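Local coordinates for DNA mismatch repair protein PMS1 (Saccharomyces cerevisiae, PDB 3H4L) that probably acts as an ATP-binding subunit in eukaryotic DNA mismatch repair, its N-terminal domain belonging to the GHKL ATPase family, at residues B[40-46]-B[58-64]; B[186-192]-B[204-210]; B[109-115]-B[145-151]. All coordinates share one frame; numbering follows the deposited sequence.

Contact 1 of 3, residues B[40-46]-B[58-64]; sequences ANANQIE and ECSDNGD. With ANP (phosphoaminophosphonic acid-adenylate ester), chain E.
Asn62 meets Asn43 with its amide set almost square to its partner's, the two planes lying 84° apart. Asn62 ND2 donates to Asn43 OD1 over 2.6 Å in a nearly straight bond (169°); the acceptor lies in the donor's amide plane, while the donor stands well above the Asn43 carbonyl plane. The same amide takes two bonds at its oxygen: Asn43 N reaches Asn62 OD1 in the carbonyl plane, on a lone pair, at 2.9 Å, whereas Gln44 N comes to it from above that plane at 3.1 Å. Three bonds thus fix the rotation of the Asn62 amide. Its chi1 of 54°, with CG lodged between backbone N and carbonyl carbon, carries the group across to the backbone N atoms of Asn43 and Gln44.

Nearer helix 26-39, Asn41 ND2 bonds to Asp64 OD1 at 2.7 Å, approaching from above the carboxylate with the two planes inclined to each other. Next to it, Asp64 N donates to the carbonyl O of Ala40, the first residue beyond that helix. Between these polar clusters Ala42 CB presses on Asp61 CB, 3.4 Å away.

The carboxylate of Asp61 works in two directions. OD1 accepts Gly63 N in an Asx turn, and OD2 receives N6 of the bound ATP analogue at 3.1 Å, with Ala40 CB packed near adenine N1. Ser37 and the backbone N of Thr145 also bond to this carboxylate, so its orientation is set from several sides. An aspartate reading the adenine amino group at the head of a DxGxG sequence (61-65) is a hallmark of GHKL ATPases.

Beyond it, Glu46 and Ser60 form a hydrogen-bonded antiparallel pair in the hairpin of strands 44-50 and 56-61. Ile45 and Cys59 face helix 26-39, while strands 189-195 and 144-150 continue the sheet beyond strands 44-50 and 56-61 respectively.

Contact 2 of 3, residues B[186-192]-B[204-210]; sequences AAIKFSV and ILSTMRN
Thr207 grips Phe190 at both ends of its backbone unit. Its hydroxyl, OG1, accepts Phe190 N at 3.2 Å in a nearly straight bond (169°), and Thr207 N returns a bond to Phe190 O at 3.0 Å. With chi1 at 60°, OG1 sits between the threonine's own N and carbonyl carbon, which turns it to the opposite strand and leaves it at the edge of the Phe190 ring, close to the ring plane. The side chain here takes the acceptor role that a main-chain carbonyl would fill in a regular ladder.

Around this pair, the extended chain of Lys189 runs past the Thr207 carbonyl, CG being 3.1 Å from Thr207 O. Phe190 CB touches Leu205 CD2 at 4.0 Å. Farther along, Val192 N donates to Leu205 O at 2.8 Å, while Val192 O accepts twice: from Ile204 N at 2.6 Å and from Leu205 N at 3.0 Å, the latter on a lone pair. The Val192 side chain lies aslant that of Ile204, CG1 being 3.9 Å from Ile204 CB.

Two helices supply part of the second shell, and Ile45 and Phe49 of strand 44-50 pack on Phe190 and Val192. Tyr181 and Ala182 of helix 167-184 pack against Phe190, and Leu175 of that helix meets Ile204; Val220 of helix 213-221 touches both Leu205 and Thr207. On the second subunit, His78, Tyr79 and Arg98 pack on Leu205, Ser206 and Ile204 respectively, and a strand of that chain forms a parallel ladder with Leu205 and Ser206, extending the sheet across the interface between the two copies.

Two consecutive residues, Ile204 and Leu205, opposing the single Val192 define a classic beta bulge, set within the antiparallel hairpin of strands 189-195 and 200-206 at the edge of this chain's eight-stranded sheet.

Contact 3 of 3, residues B[109-115]-B[145-151]; sequences AKLSVIT and TTVLVSQ. With ANP (phosphoaminophosphonic acid-adenylate ester), chain E.
Thr115 and Thr145 stand at the nucleotide end of an antiparallel pair of strands, 110-116 and 144-150, inside the ATPase sheet. Their side chains lie side by side and point the same way, and Thr115 OG1 donates to Thr145 OG1 at 2.9 Å. With chi1 at -170° the Thr115 hydroxyl is anti to its own N, where its oxygen also accepts a bond from Ile66 N. Thr145 OG1 approaches adenine N1 of the bound analogue to 3.5 Å, so Thr145 belongs to the wall of the GHKL-type ATP site, with Thr115 as its hydroxyl partner.

From there the ladder is regular: Ile114 with Thr146, Ser112 with Leu148 and Lys110 with Ser150 are hydrogen-bonded pairs, Ser112 O taking Leu148 N at 3.0 Å (176° at the hydrogen). Beyond the two threonines this face is apolar, with Leu111, Val113, Val147 and Val149. The Leu111 side chain lies at a slant to that of Val147, with Leu111 CD1 3.5 Å from Val147 CG1; Leu102, Leu105 and Cys106 of helix 101-107 pack on this cluster. On the other face a water donates to Lys110 O at 2.9 Å and to Ser112 OG at 3.1 Å, while Glu126 bonds to that same hydroxyl.

All three contacts lie in one sheet, with contact 1 between the others. It joins contact 2 through two short main-chain approaches, Ile45 N to Lys189 O and Asn43 O to Lys189 N, both 2.7 Å and probably hydrogen bonds. On its other strand, Cys59 N lies 2.8 Å from Val147 O and Ser60 OG 2.9 Å from Thr146 OG1, linking it to contact 3. Contacts 2 and 3 do not touch, their nearest atoms being about 11 Å apart. Contacts 1 and 3 share the adenine through Asp61 and Thr145, whereas contact 2 carries the sheet to the second subunit.

Contact 1 of 3, residues B[40-46]-B[58-64]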
# COMPACT_ATOMS: atom_id res chain seq x y z
N ALA B 40 -24.25 -7.29 -3.95
CA ALA B 40 -24.20 -8.42 -4.86
C ALA B 40 -23.86 -9.73 -4.15
O ALA B 40 -23.58 -10.75 -4.78
CB ALA B 40 -23.20 -8.15 -5.98
N ASN B 41 -23.87 -9.68 -2.82
CA ASN B 41 -23.60 -10.87 -2.02
C ASN B 41 -22.22 -11.42 -2.28
O ASN B 41 -22.04 -12.64 -2.46
CB ASN B 41 -24.64 -11.93 -2.33
CG ASN B 41 -26.05 -11.41 -2.22
OD1 ASN B 41 -26.47 -10.96 -1.15
ND2 ASN B 41 -26.80 -11.45 -3.32
N ALA B 42 -21.23 -10.53 -2.30
CA ALA B 42 -19.86 -10.95 -2.49
C ALA B 42 -19.29 -11.21 -1.11
O ALA B 42 -19.73 -10.60 -0.14
CB ALA B 42 -19.06 -9.85 -3.17
N ASN B 43 -18.35 -12.14 -1.00
CA ASN B 43 -17.71 -12.41 0.28
C ASN B 43 -16.24 -12.07 0.11
O ASN B 43 -15.45 -12.15 1.05
CB ASN B 43 -17.88 -13.88 0.72
CG ASN B 43 -17.42 -14.86 -0.33
OD1 ASN B 43 -16.34 -14.72 -0.92
ND2 ASN B 43 -18.24 -15.88 -0.58
N GLN B 44 -15.88 -11.69 -1.12
CA GLN B 44 -14.51 -11.29 -1.40
C GLN B 44 -14.47 -10.00 -2.21
O GLN B 44 -15.03 -9.91 -3.31
CB GLN B 44 -13.76 -12.40 -2.14
CG GLN B 44 -12.26 -12.33 -1.88
CD GLN B 44 -11.46 -13.37 -2.64
OE1 GLN B 44 -11.82 -14.56 -2.68
NE2 GLN B 44 -10.34 -12.93 -3.24
N ILE B 45 -13.81 -8.98 -1.67
CA ILE B 45 -13.73 -7.71 -2.37
C ILE B 45 -12.31 -7.21 -2.48
O ILE B 45 -11.61 -7.02 -1.48
CB ILE B 45 -14.59 -6.65 -1.68
CG1 ILE B 45 -16.06 -7.10 -1.74
CG2 ILE B 45 -14.41 -5.31 -2.38
CD1 ILE B 45 -17.00 -6.21 -0.99
N GLU B 46 -11.89 -6.98 -3.71
CA GLU B 46 -10.54 -6.53 -3.99
C GLU B 46 -10.62 -5.19 -4.68
O GLU B 46 -11.40 -5.01 -5.62
CB GLU B 46 -9.85 -7.56 -4.88
CG GLU B 46 -8.39 -7.29 -5.14
CD GLU B 46 -7.82 -8.27 -6.13
OE1 GLU B 46 -8.03 -9.49 -5.93
OE2 GLU B 46 -7.17 -7.83 -7.11
N GLU B 58 -10.22 0.14 -9.26
CA GLU B 58 -10.90 -1.06 -9.70
C GLU B 58 -11.50 -1.83 -8.53
O GLU B 58 -10.85 -2.07 -7.52
CB GLU B 58 -9.92 -1.94 -10.50
CG GLU B 58 -10.46 -3.34 -10.82
CD GLU B 58 -9.48 -4.20 -11.62
OE1 GLU B 58 -9.62 -5.44 -11.58
OE2 GLU B 58 -8.60 -3.65 -12.31
N CYS B 59 -12.75 -2.23 -8.67
CA CYS B 59 -13.39 -2.98 -7.61
C CYS B 59 -13.81 -4.35 -8.13
O CYS B 59 -14.62 -4.45 -9.07
CB CYS B 59 -14.60 -2.22 -7.06
SG CYS B 59 -15.30 -2.98 -5.61
N SER B 60 -13.26 -5.41 -7.53
CA SER B 60 -13.55 -6.78 -7.92
C SER B 60 -14.19 -7.59 -6.82
O SER B 60 -13.70 -7.62 -5.69
CB SER B 60 -12.27 -7.51 -8.36
OG SER B 60 -12.00 -7.29 -9.73
N ASP B 61 -15.29 -8.26 -7.15
CA ASP B 61 -15.98 -9.08 -6.18
C ASP B 61 -16.38 -10.41 -6.80
O ASP B 61 -16.31 -10.59 -8.02
CB ASP B 61 -17.23 -8.35 -5.68
CG ASP B 61 -18.25 -8.14 -6.77
OD1 ASP B 61 -18.63 -9.12 -7.45
OD2 ASP B 61 -18.71 -6.99 -6.94
N ASN B 62 -16.81 -11.35 -5.96
CA ASN B 62 -17.25 -12.65 -6.43
C ASN B 62 -18.77 -12.75 -6.21
O ASN B 62 -19.30 -13.82 -5.93
CB ASN B 62 -16.50 -13.76 -5.69
CG ASN B 62 -16.63 -13.63 -4.18
OD1 ASN B 62 -17.25 -12.70 -3.67
ND2 ASN B 62 -16.02 -14.58 -3.45
N GLY B 63 -19.45 -11.62 -6.36
CA GLY B 63 -20.89 -11.60 -6.16
C GLY B 63 -21.68 -12.27 -7.27
O GLY B 63 -21.13 -12.95 -8.14
N ASP B 64 -22.98 -12.04 -7.25
CA ASP B 64 -23.90 -12.62 -8.22
C ASP B 64 -23.71 -12.16 -9.65
O ASP B 64 -24.25 -12.77 -10.57
CB ASP B 64 -25.34 -12.34 -7.78
CG ASP B 64 -25.64 -12.90 -6.40
OD1 ASP B 64 -26.68 -12.53 -5.82
OD2 ASP B 64 -24.83 -13.72 -5.91
PG ANP E . -27.88 2.47 -4.71
O1G ANP E . -26.49 2.61 -5.16
O2G ANP E . -28.03 1.51 -3.65
O3G ANP E . -28.56 3.75 -4.33
PB ANP E . -28.15 0.81 -7.03
O1B ANP E . -29.32 0.18 -7.71
O2B ANP E . -27.16 -0.09 -6.48
N3B ANP E . -28.70 1.88 -5.98
PA ANP E . -25.99 1.77 -8.73
O1A ANP E . -25.08 1.74 -7.61
O2A ANP E . -25.83 2.79 -9.81
O3A ANP E . -27.48 1.71 -8.16
O5' ANP E . -25.80 0.46 -9.62
C5' ANP E . -26.97 -0.15 -10.03
C4' ANP E . -27.15 -1.39 -10.81
O4' ANP E . -25.90 -1.84 -11.36
C3' ANP E . -27.51 -2.28 -9.67
O3' ANP E . -28.90 -2.16 -9.37
C2' ANP E . -27.01 -3.62 -10.13
O2' ANP E . -28.07 -4.23 -10.84
C1' ANP E . -25.76 -3.20 -10.98
N9 ANP E . -24.41 -3.29 -10.34
C8 ANP E . -23.49 -2.31 -10.00
N7 ANP E . -22.38 -2.72 -9.45
C5 ANP E . -22.56 -4.09 -9.42
C6 ANP E . -21.75 -5.20 -8.95
N6 ANP E . -20.55 -5.01 -8.42
N1 ANP E . -22.22 -6.51 -9.06
C2 ANP E . -23.46 -6.75 -9.61
N3 ANP E . -24.30 -5.78 -10.08
C4 ANP E . -23.80 -4.47 -9.95

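Contact 2 of 3, residues B[186-192]-B[204-210]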
# COMPACT_ATOMS: atom_id res chain seq x y z
N ALA B 186 -17.26 -8.89 8.65
CA ALA B 186 -16.52 -10.09 9.00
C ALA B 186 -16.65 -11.19 7.94
O ALA B 186 -15.68 -11.89 7.63
CB ALA B 186 -17.03 -10.61 10.33
N ALA B 187 -17.85 -11.36 7.40
CA ALA B 187 -18.11 -12.38 6.40
C ALA B 187 -17.51 -12.01 5.04
O ALA B 187 -17.71 -12.72 4.05
CB ALA B 187 -19.62 -12.58 6.26
N ILE B 188 -16.76 -10.91 5.00
CA ILE B 188 -16.17 -10.44 3.76
C ILE B 188 -14.66 -10.24 3.83
O ILE B 188 -14.15 -9.69 4.80
CB ILE B 188 -16.82 -9.10 3.31
CG1 ILE B 188 -18.32 -9.30 3.09
CG2 ILE B 188 -16.15 -8.59 2.04
CD1 ILE B 188 -19.04 -8.04 2.65
N LYS B 189 -13.96 -10.67 2.79
CA LYS B 189 -12.51 -10.49 2.73
C LYS B 189 -12.17 -9.29 1.86
O LYS B 189 -12.49 -9.27 0.67
CB LYS B 189 -11.80 -11.71 2.15
CG LYS B 189 -10.33 -11.41 1.84
CD LYS B 189 -9.60 -12.53 1.12
CE LYS B 189 -8.13 -12.14 0.92
NZ LYS B 189 -7.28 -13.24 0.37
N PHE B 190 -11.52 -8.29 2.44
CA PHE B 190 -11.12 -7.11 1.70
C PHE B 190 -9.62 -7.12 1.44
O PHE B 190 -8.84 -7.58 2.28
CB PHE B 190 -11.47 -5.83 2.47
CG PHE B 190 -12.91 -5.45 2.40
CD1 PHE B 190 -13.81 -5.87 3.37
CD2 PHE B 190 -13.38 -4.64 1.36
CE1 PHE B 190 -15.15 -5.49 3.31
CE2 PHE B 190 -14.71 -4.26 1.29
CZ PHE B 190 -15.60 -4.68 2.27
N SER B 191 -9.23 -6.60 0.28
CA SER B 191 -7.84 -6.49 -0.12
C SER B 191 -7.69 -5.18 -0.86
O SER B 191 -8.50 -4.85 -1.73
CB SER B 191 -7.45 -7.64 -1.05
OG SER B 191 -7.61 -8.87 -0.40
N VAL B 192 -6.67 -4.42 -0.54
CA VAL B 192 -6.48 -3.15 -1.21
C VAL B 192 -5.02 -2.94 -1.55
O VAL B 192 -4.14 -2.98 -0.68
CB VAL B 192 -6.94 -1.98 -0.33
CG1 VAL B 192 -6.74 -0.66 -1.08
CG2 VAL B 192 -8.42 -2.16 0.05
N ILE B 204 -1.96 -2.41 0.53
CA ILE B 204 -2.42 -1.37 1.44
C ILE B 204 -3.21 -1.92 2.63
O ILE B 204 -2.94 -1.54 3.76
CB ILE B 204 -3.31 -0.35 0.70
CG1 ILE B 204 -2.55 0.24 -0.50
CG2 ILE B 204 -3.74 0.74 1.65
CD1 ILE B 204 -1.33 1.07 -0.15
N LEU B 205 -4.16 -2.81 2.36
CA LEU B 205 -4.98 -3.40 3.43
C LEU B 205 -5.47 -4.81 3.09
O LEU B 205 -5.65 -5.16 1.92
CB LEU B 205 -6.19 -2.50 3.72
CG LEU B 205 -7.30 -2.92 4.71
CD1 LEU B 205 -8.01 -1.66 5.25
CD2 LEU B 205 -8.31 -3.83 4.01
N SER B 206 -5.68 -5.61 4.13
CA SER B 206 -6.16 -6.98 3.95
C SER B 206 -6.78 -7.58 5.20
O SER B 206 -6.22 -7.47 6.29
CB SER B 206 -5.03 -7.88 3.48
OG SER B 206 -5.52 -9.19 3.25
N THR B 207 -7.94 -8.21 5.04
CA THR B 207 -8.60 -8.88 6.15
C THR B 207 -8.95 -10.28 5.71
O THR B 207 -9.11 -10.55 4.52
CB THR B 207 -9.89 -8.15 6.61
OG1 THR B 207 -10.83 -8.09 5.53
CG2 THR B 207 -9.58 -6.76 7.10
N MET B 208 -9.07 -11.19 6.67
CA MET B 208 -9.39 -12.58 6.38
C MET B 208 -10.90 -12.79 6.35
O MET B 208 -11.64 -12.16 7.10
CB MET B 208 -8.77 -13.49 7.44
CG MET B 208 -7.25 -13.47 7.47
SD MET B 208 -6.55 -14.11 5.93
CE MET B 208 -6.36 -12.58 4.95
N ARG B 209 -11.35 -13.67 5.47
CA ARG B 209 -12.77 -13.97 5.38
C ARG B 209 -13.17 -14.60 6.70
O ARG B 209 -12.37 -15.30 7.32
CB ARG B 209 -13.03 -14.93 4.22
CG ARG B 209 -14.50 -15.07 3.89
CD ARG B 209 -14.70 -16.09 2.79
NE ARG B 209 -13.93 -15.74 1.60
CZ ARG B 209 -13.85 -16.50 0.52
NH1 ARG B 209 -14.49 -17.66 0.47
NH2 ARG B 209 -13.12 -16.10 -0.53
N ASN B 210 -14.41 -14.36 7.14
CA ASN B 210 -14.92 -14.91 8.39
C ASN B 210 -14.11 -14.50 9.63
O ASN B 210 -13.76 -15.34 10.46
CB ASN B 210 -14.99 -16.44 8.32
CG ASN B 210 -15.87 -16.93 7.18
OD1 ASN B 210 -16.87 -16.30 6.82
ND2 ASN B 210 -15.52 -18.08 6.61

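Contact 3 of 3, residues B[109-115]-B[145-151]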
# COMPACT_ATOMS: atom_id res chain seq x y z
N ALA B 109 -16.43 10.24 -15.71
CA ALA B 109 -15.30 9.30 -15.73
C ALA B 109 -15.50 8.31 -16.87
O ALA B 109 -16.47 8.43 -17.60
CB ALA B 109 -15.19 8.56 -14.40
N LYS B 110 -14.58 7.37 -17.03
CA LYS B 110 -14.70 6.34 -18.08
C LYS B 110 -15.09 5.08 -17.32
O LYS B 110 -14.32 4.62 -16.47
CB LYS B 110 -13.35 6.08 -18.76
CG LYS B 110 -12.59 7.31 -19.22
CD LYS B 110 -13.19 7.97 -20.46
CE LYS B 110 -12.37 9.20 -20.88
NZ LYS B 110 -12.71 9.74 -22.24
N LEU B 111 -16.26 4.52 -17.61
CA LEU B 111 -16.69 3.31 -16.89
C LEU B 111 -16.59 2.02 -17.70
O LEU B 111 -17.07 1.95 -18.82
CB LEU B 111 -18.15 3.47 -16.42
CG LEU B 111 -18.70 2.33 -15.56
CD1 LEU B 111 -17.96 2.29 -14.21
CD2 LEU B 111 -20.21 2.50 -15.34
N SER B 112 -15.96 1.01 -17.11
CA SER B 112 -15.83 -0.30 -17.75
C SER B 112 -16.29 -1.36 -16.77
O SER B 112 -16.11 -1.22 -15.56
CB SER B 112 -14.38 -0.59 -18.14
OG SER B 112 -13.95 0.30 -19.14
N VAL B 113 -16.87 -2.43 -17.30
CA VAL B 113 -17.34 -3.52 -16.46
C VAL B 113 -17.04 -4.89 -17.08
O VAL B 113 -17.14 -5.06 -18.29
CB VAL B 113 -18.87 -3.42 -16.24
CG1 VAL B 113 -19.37 -4.61 -15.43
CG2 VAL B 113 -19.20 -2.12 -15.53
N ILE B 114 -16.64 -5.85 -16.25
CA ILE B 114 -16.39 -7.21 -16.71
C ILE B 114 -17.23 -8.06 -15.75
O ILE B 114 -16.96 -8.09 -14.55
CB ILE B 114 -14.90 -7.62 -16.62
CG1 ILE B 114 -14.06 -6.75 -17.55
CG2 ILE B 114 -14.76 -9.06 -17.05
CD1 ILE B 114 -12.55 -6.97 -17.45
N THR B 115 -18.25 -8.74 -16.27
CA THR B 115 -19.13 -9.51 -15.39
C THR B 115 -19.59 -10.88 -15.90
O THR B 115 -19.37 -11.26 -17.05
CB THR B 115 -20.39 -8.66 -15.06
OG1 THR B 115 -21.16 -9.29 -14.03
CG2 THR B 115 -21.25 -8.48 -16.31
N THR B 145 -18.10 -9.59 -10.47
CA THR B 145 -18.04 -8.42 -11.32
C THR B 145 -16.81 -7.58 -11.00
O THR B 145 -16.34 -7.56 -9.86
CB THR B 145 -19.30 -7.57 -11.13
OG1 THR B 145 -20.45 -8.37 -11.39
CG2 THR B 145 -19.30 -6.36 -12.06
N THR B 146 -16.30 -6.90 -12.02
CA THR B 146 -15.15 -6.02 -11.89
C THR B 146 -15.54 -4.66 -12.48
O THR B 146 -15.85 -4.56 -13.67
CB THR B 146 -13.92 -6.55 -12.67
OG1 THR B 146 -13.50 -7.80 -12.14
CG2 THR B 146 -12.77 -5.57 -12.56
N VAL B 147 -15.54 -3.63 -11.66
CA VAL B 147 -15.87 -2.29 -12.14
C VAL B 147 -14.60 -1.44 -12.12
O VAL B 147 -13.88 -1.36 -11.11
CB VAL B 147 -16.96 -1.62 -11.27
CG1 VAL B 147 -17.41 -0.30 -11.90
CG2 VAL B 147 -18.15 -2.55 -11.12
N LEU B 148 -14.30 -0.82 -13.25
CA LEU B 148 -13.12 0.01 -13.35
C LEU B 148 -13.47 1.45 -13.67
O LEU B 148 -14.05 1.74 -14.72
CB LEU B 148 -12.19 -0.54 -14.44
CG LEU B 148 -10.89 0.24 -14.62
CD1 LEU B 148 -10.01 0.01 -13.40
CD2 LEU B 148 -10.17 -0.20 -15.90
N VAL B 149 -13.13 2.36 -12.76
CA VAL B 149 -13.37 3.79 -12.96
C VAL B 149 -12.00 4.40 -13.23
O VAL B 149 -11.11 4.33 -12.38
CB VAL B 149 -13.95 4.45 -11.69
CG1 VAL B 149 -13.92 5.98 -11.83
CG2 VAL B 149 -15.38 3.95 -11.44
N SER B 150 -11.80 4.97 -14.42
CA SER B 150 -10.51 5.55 -14.74
C SER B 150 -10.67 6.98 -15.22
O SER B 150 -11.75 7.37 -15.66
CB SER B 150 -9.83 4.74 -15.83
OG SER B 150 -10.38 5.04 -17.09
N GLN B 151 -9.58 7.75 -15.15
CA GLN B 151 -9.60 9.14 -15.58
C GLN B 151 -10.74 9.90 -14.89
O GLN B 151 -11.54 10.60 -15.53
CB GLN B 151 -9.76 9.20 -17.11
CG GLN B 151 -8.48 8.85 -17.86
CD GLN B 151 -8.67 8.75 -19.37
OE1 GLN B 151 -9.66 9.23 -19.92
NE2 GLN B 151 -7.70 8.13 -20.05
PG ANP E . -27.88 2.47 -4.71
O1G ANP E . -26.49 2.61 -5.16
O2G ANP E . -28.03 1.51 -3.65
O3G ANP E . -28.56 3.75 -4.33
PB ANP E . -28.15 0.81 -7.03
O1B ANP E . -29.32 0.18 -7.71
O2B ANP E . -27.16 -0.09 -6.48
N3B ANP E . -28.70 1.88 -5.98
PA ANP E . -25.99 1.77 -8.73
O1A ANP E . -25.08 1.74 -7.61
O2A ANP E . -25.83 2.79 -9.81
O3A ANP E . -27.48 1.71 -8.16
O5' ANP E . -25.80 0.46 -9.62
C5' ANP E . -26.97 -0.15 -10.03
C4' ANP E . -27.15 -1.39 -10.81
O4' ANP E . -25.90 -1.84 -11.36
C3' ANP E . -27.51 -2.28 -9.67
O3' ANP E . -28.90 -2.16 -9.37
C2' ANP E . -27.01 -3.62 -10.13
O2' ANP E . -28.07 -4.23 -10.84
C1' ANP E . -25.76 -3.20 -10.98
N9 ANP E . -24.41 -3.29 -10.34
C8 ANP E . -23.49 -2.31 -10.00
N7 ANP E . -22.38 -2.72 -9.45
C5 ANP E . -22.56 -4.09 -9.42
C6 ANP E . -21.75 -5.20 -8.95
N6 ANP E . -20.55 -5.01 -8.42
N1 ANP E . -22.22 -6.51 -9.06
C2 ANP E . -23.46 -6.75 -9.61
N3 ANP E . -24.30 -5.78 -10.08
C4 ANP E . -23.80 -4.47 -9.95
O HOH W 1 -12.58 2.49 -17.47